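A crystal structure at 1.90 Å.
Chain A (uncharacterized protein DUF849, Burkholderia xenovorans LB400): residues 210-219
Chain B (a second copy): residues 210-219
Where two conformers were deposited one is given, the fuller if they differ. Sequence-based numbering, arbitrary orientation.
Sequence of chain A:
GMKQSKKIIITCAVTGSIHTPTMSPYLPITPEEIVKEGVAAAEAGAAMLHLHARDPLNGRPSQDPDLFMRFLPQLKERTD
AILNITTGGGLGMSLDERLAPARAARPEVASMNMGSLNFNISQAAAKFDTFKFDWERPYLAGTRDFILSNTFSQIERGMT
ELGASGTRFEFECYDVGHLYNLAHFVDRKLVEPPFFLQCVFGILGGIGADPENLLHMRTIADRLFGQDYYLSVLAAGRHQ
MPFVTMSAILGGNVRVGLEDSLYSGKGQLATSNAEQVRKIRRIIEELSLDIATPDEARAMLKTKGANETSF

Chain A, residues 210-219: DPENLLHMRT
Chain B, residues 210-219: DPENLLHMRT

The contact is built around Leu A215 and Leu B215, which meet across an exact two-fold axis with Leu A215 CD1 3.4 Å from Leu B215 CD2. Both CA-to-CB bonds point toward the opposing stretch, and both side chains adopt chi1 -78° (m) and chi2 78° (p); two conformers were deposited for each leucine, and this describes the one given. Each leucine also packs over the N-terminal part of the partner stretch: Leu B215 CD2 lies 3.8 Å from Glu A212 CA and 4.2 Å from Pro A211 CB, and the symmetry repeats this for Leu A215.

Residues 212-219 of each chain are helical, with phi/psi near -62/-41, while Asp A210 and Asp B210 are extended (-109/129). Asn A213 N donates to Asp A210 O (2.9 Å), and from His A216 N to Glu A212 O (2.9 Å) onward the i to i-4 pattern is regular. The helix axes approach to 10.8 Å with their N-to-C directions 133° apart, and in register Glu A212 CA lies 7.0 Å from Leu B215 CA.

Outward lie two salt bridges. Glu A212 CB points sideways, but chi1 -65° (m), chi2 88° (p) and chi3 -18° bring the carboxylate nearer, and Arg B218 (t, t, p, chi4 166°) reaches it. The distance from Arg B218 NH2 to Glu A212 OE2 is 3.0 Å, yet the N-H...O angle of 129° makes the hydrogen bond weak.

Waters extend this edge. Water 2 donates to Glu A212 OE2 (3.1 Å) and Leu B215 O (2.8 Å) and accepts from Arg B218 NE (3.2 Å). Water 1 links Glu A212 OE2 (2.6 Å) to Thr B219 OG1 (2.7 Å). Waters 3 and 4 repeat these bridges for the symmetry-related pair. The stretches bury 420 Å² in total.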

# COMPACT_ATOMS: atom_id res chain seq x y z
N ASP A 210 13.12 -2.13 -1.55
CA ASP A 210 12.26 -1.00 -1.92
C ASP A 210 11.43 -0.71 -0.66
O ASP A 210 10.85 -1.65 -0.09
CB ASP A 210 11.35 -1.33 -3.10
CG ASP A 210 12.11 -1.31 -4.44
OD1 ASP A 210 12.71 -0.28 -4.77
OD2 ASP A 210 12.07 -2.32 -5.18
N PRO A 211 11.37 0.56 -0.19
CA PRO A 211 10.61 0.93 1.02
C PRO A 211 9.19 0.40 1.14
O PRO A 211 8.78 0.03 2.24
CB PRO A 211 10.57 2.46 0.93
CG PRO A 211 11.88 2.78 0.38
CD PRO A 211 12.01 1.77 -0.76
N GLU A 212 8.46 0.38 0.02
CA GLU A 212 7.10 -0.14 -0.01
C GLU A 212 7.01 -1.57 0.55
O GLU A 212 5.99 -1.93 1.14
CB GLU A 212 6.51 -0.17 -1.43
CG GLU A 212 6.31 1.17 -2.10
CD GLU A 212 7.53 1.67 -2.87
OE1 GLU A 212 8.69 1.19 -2.65
OE2 GLU A 212 7.31 2.57 -3.71
N ASN A 213 8.06 -2.37 0.34
CA ASN A 213 8.09 -3.75 0.85
C ASN A 213 8.09 -3.82 2.38
O ASN A 213 7.48 -4.72 2.93
CB ASN A 213 9.27 -4.53 0.25
CG ASN A 213 9.12 -4.77 -1.25
OD1 ASN A 213 8.00 -4.94 -1.74
ND2 ASN A 213 10.24 -4.80 -1.98
N LEU A 214 8.76 -2.88 3.05
CA LEU A 214 8.77 -2.84 4.51
C LEU A 214 7.40 -2.48 5.07
O LEU A 214 6.90 -3.16 5.96
CB LEU A 214 9.83 -1.87 5.05
CG LEU A 214 9.89 -1.63 6.56
CD1 LEU A 214 9.96 -2.92 7.35
CD2 LEU A 214 11.08 -0.71 6.82
N LEU A 215 6.80 -1.41 4.55
CA LEU A 215 5.47 -1.00 5.02
C LEU A 215 4.44 -2.08 4.71
O LEU A 215 3.57 -2.30 5.52
CB LEU A 215 5.02 0.36 4.48
CG LEU A 215 5.64 1.58 5.19
CD1 LEU A 215 7.07 1.82 4.73
CD2 LEU A 215 4.78 2.82 4.96
N HIS A 216 4.58 -2.76 3.57
CA HIS A 216 3.66 -3.84 3.21
C HIS A 216 3.76 -5.01 4.19
O HIS A 216 2.74 -5.50 4.65
CB HIS A 216 3.86 -4.33 1.77
CG HIS A 216 2.91 -5.42 1.39
ND1 HIS A 216 1.56 -5.21 1.19
CD2 HIS A 216 3.11 -6.75 1.20
CE1 HIS A 216 0.98 -6.35 0.88
NE2 HIS A 216 1.90 -7.30 0.88
N MSE A 217 4.99 -5.44 4.49
CA MSE A 217 5.20 -6.52 5.45
C MSE A 217 4.66 -6.17 6.84
O MSE A 217 4.09 -7.03 7.51
CB MSE A 217 6.67 -6.94 5.49
CG MSE A 217 7.09 -7.72 4.24
SE MSE A 217 8.91 -8.32 4.34
CE MSE A 217 8.61 -9.88 5.44
N ARG A 218 4.79 -4.90 7.26
CA ARG A 218 4.22 -4.48 8.55
C ARG A 218 2.68 -4.58 8.52
O ARG A 218 2.08 -5.03 9.50
CB ARG A 218 4.66 -3.07 8.97
CG ARG A 218 4.29 -2.87 10.44
CD ARG A 218 4.55 -1.56 10.99
NE ARG A 218 3.87 -0.47 10.30
CZ ARG A 218 3.75 0.76 10.79
NH1 ARG A 218 4.19 1.04 12.01
NH2 ARG A 218 3.15 1.69 10.07
N THR A 219 2.06 -4.18 7.40
CA THR A 219 0.60 -4.27 7.24
C THR A 219 0.09 -5.70 7.32
O THR A 219 -0.91 -5.98 8.01
CB THR A 219 0.17 -3.62 5.90
OG1 THR A 219 0.53 -2.24 5.95
CG2 THR A 219 -1.32 -3.73 5.66
N ASP B 210 0.52 9.38 9.52
CA ASP B 210 0.79 7.94 9.55
C ASP B 210 1.70 7.70 8.33
O ASP B 210 1.36 8.14 7.23
CB ASP B 210 -0.48 7.11 9.46
CG ASP B 210 -1.26 7.08 10.78
OD1 ASP B 210 -0.67 6.68 11.80
OD2 ASP B 210 -2.46 7.43 10.80
N PRO B 211 2.85 7.01 8.51
CA PRO B 211 3.80 6.74 7.40
C PRO B 211 3.21 6.19 6.11
O PRO B 211 3.66 6.59 5.03
CB PRO B 211 4.72 5.67 8.01
CG PRO B 211 4.84 6.11 9.39
CD PRO B 211 3.39 6.42 9.76
N GLU B 212 2.22 5.30 6.22
CA GLU B 212 1.54 4.73 5.06
C GLU B 212 0.99 5.82 4.12
O GLU B 212 0.94 5.62 2.91
CB GLU B 212 0.37 3.82 5.45
CG GLU B 212 0.71 2.57 6.21
CD GLU B 212 0.76 2.74 7.72
OE1 GLU B 212 0.88 3.90 8.24
OE2 GLU B 212 0.70 1.69 8.39
N ASN B 213 0.56 6.95 4.69
CA ASN B 213 0.03 8.06 3.90
C ASN B 213 1.08 8.70 2.98
O ASN B 213 0.74 9.09 1.87
CB ASN B 213 -0.65 9.12 4.79
CG ASN B 213 -1.91 8.60 5.46
OD1 ASN B 213 -2.64 7.79 4.88
ND2 ASN B 213 -2.20 9.07 6.68
N LEU B 214 2.34 8.78 3.44
CA LEU B 214 3.41 9.32 2.61
C LEU B 214 3.73 8.40 1.44
O LEU B 214 3.81 8.86 0.30
CB LEU B 214 4.68 9.59 3.44
CG LEU B 214 5.94 10.05 2.69
CD1 LEU B 214 5.68 11.24 1.79
CD2 LEU B 214 7.01 10.33 3.75
N LEU B 215 3.92 7.11 1.72
CA LEU B 215 4.22 6.16 0.65
C LEU B 215 3.05 6.07 -0.33
O LEU B 215 3.29 5.94 -1.51
CB LEU B 215 4.62 4.77 1.16
CG LEU B 215 6.07 4.65 1.65
CD1 LEU B 215 6.23 5.26 3.05
CD2 LEU B 215 6.52 3.18 1.65
N HIS B 216 1.82 6.16 0.17
CA HIS B 216 0.64 6.13 -0.69
C HIS B 216 0.60 7.33 -1.64
O HIS B 216 0.37 7.16 -2.83
CB HIS B 216 -0.67 6.02 0.09
CG HIS B 216 -1.88 5.97 -0.78
ND1 HIS B 216 -2.19 4.87 -1.56
CD2 HIS B 216 -2.84 6.89 -1.04
CE1 HIS B 216 -3.30 5.12 -2.24
NE2 HIS B 216 -3.71 6.34 -1.94
N MSE B 217 0.82 8.53 -1.09
CA MSE B 217 0.86 9.74 -1.91
C MSE B 217 1.97 9.69 -2.97
O MSE B 217 1.75 10.13 -4.10
CB MSE B 217 0.95 10.99 -1.03
CG MSE B 217 -0.36 11.30 -0.31
SE MSE B 217 -0.27 12.92 0.72
CE MSE B 217 -0.57 14.16 -0.74
N ARG B 218 3.12 9.11 -2.63
CA ARG B 218 4.19 8.96 -3.63
C ARG B 218 3.75 8.00 -4.76
O ARG B 218 4.02 8.27 -5.93
CB ARG B 218 5.52 8.49 -3.02
CG ARG B 218 6.63 8.67 -4.06
CD ARG B 218 7.94 8.21 -3.70
NE ARG B 218 7.99 6.78 -3.36
CZ ARG B 218 9.13 6.09 -3.26
NH1 ARG B 218 10.30 6.66 -3.54
NH2 ARG B 218 9.08 4.82 -2.92
N THR B 219 3.07 6.91 -4.40
CA THR B 219 2.55 5.94 -5.39
C THR B 219 1.56 6.58 -6.36
O THR B 219 1.64 6.37 -7.58
CB THR B 219 1.92 4.72 -4.68
OG1 THR B 219 2.94 4.08 -3.93
CG2 THR B 219 1.33 3.73 -5.66
O HOH W 1 5.09 2.83 -5.06
O HOH W 2 5.66 4.83 -2.41
O HOH W 3 2.74 -0.36 7.32
O HOH W 4 -0.62 -0.45 7.68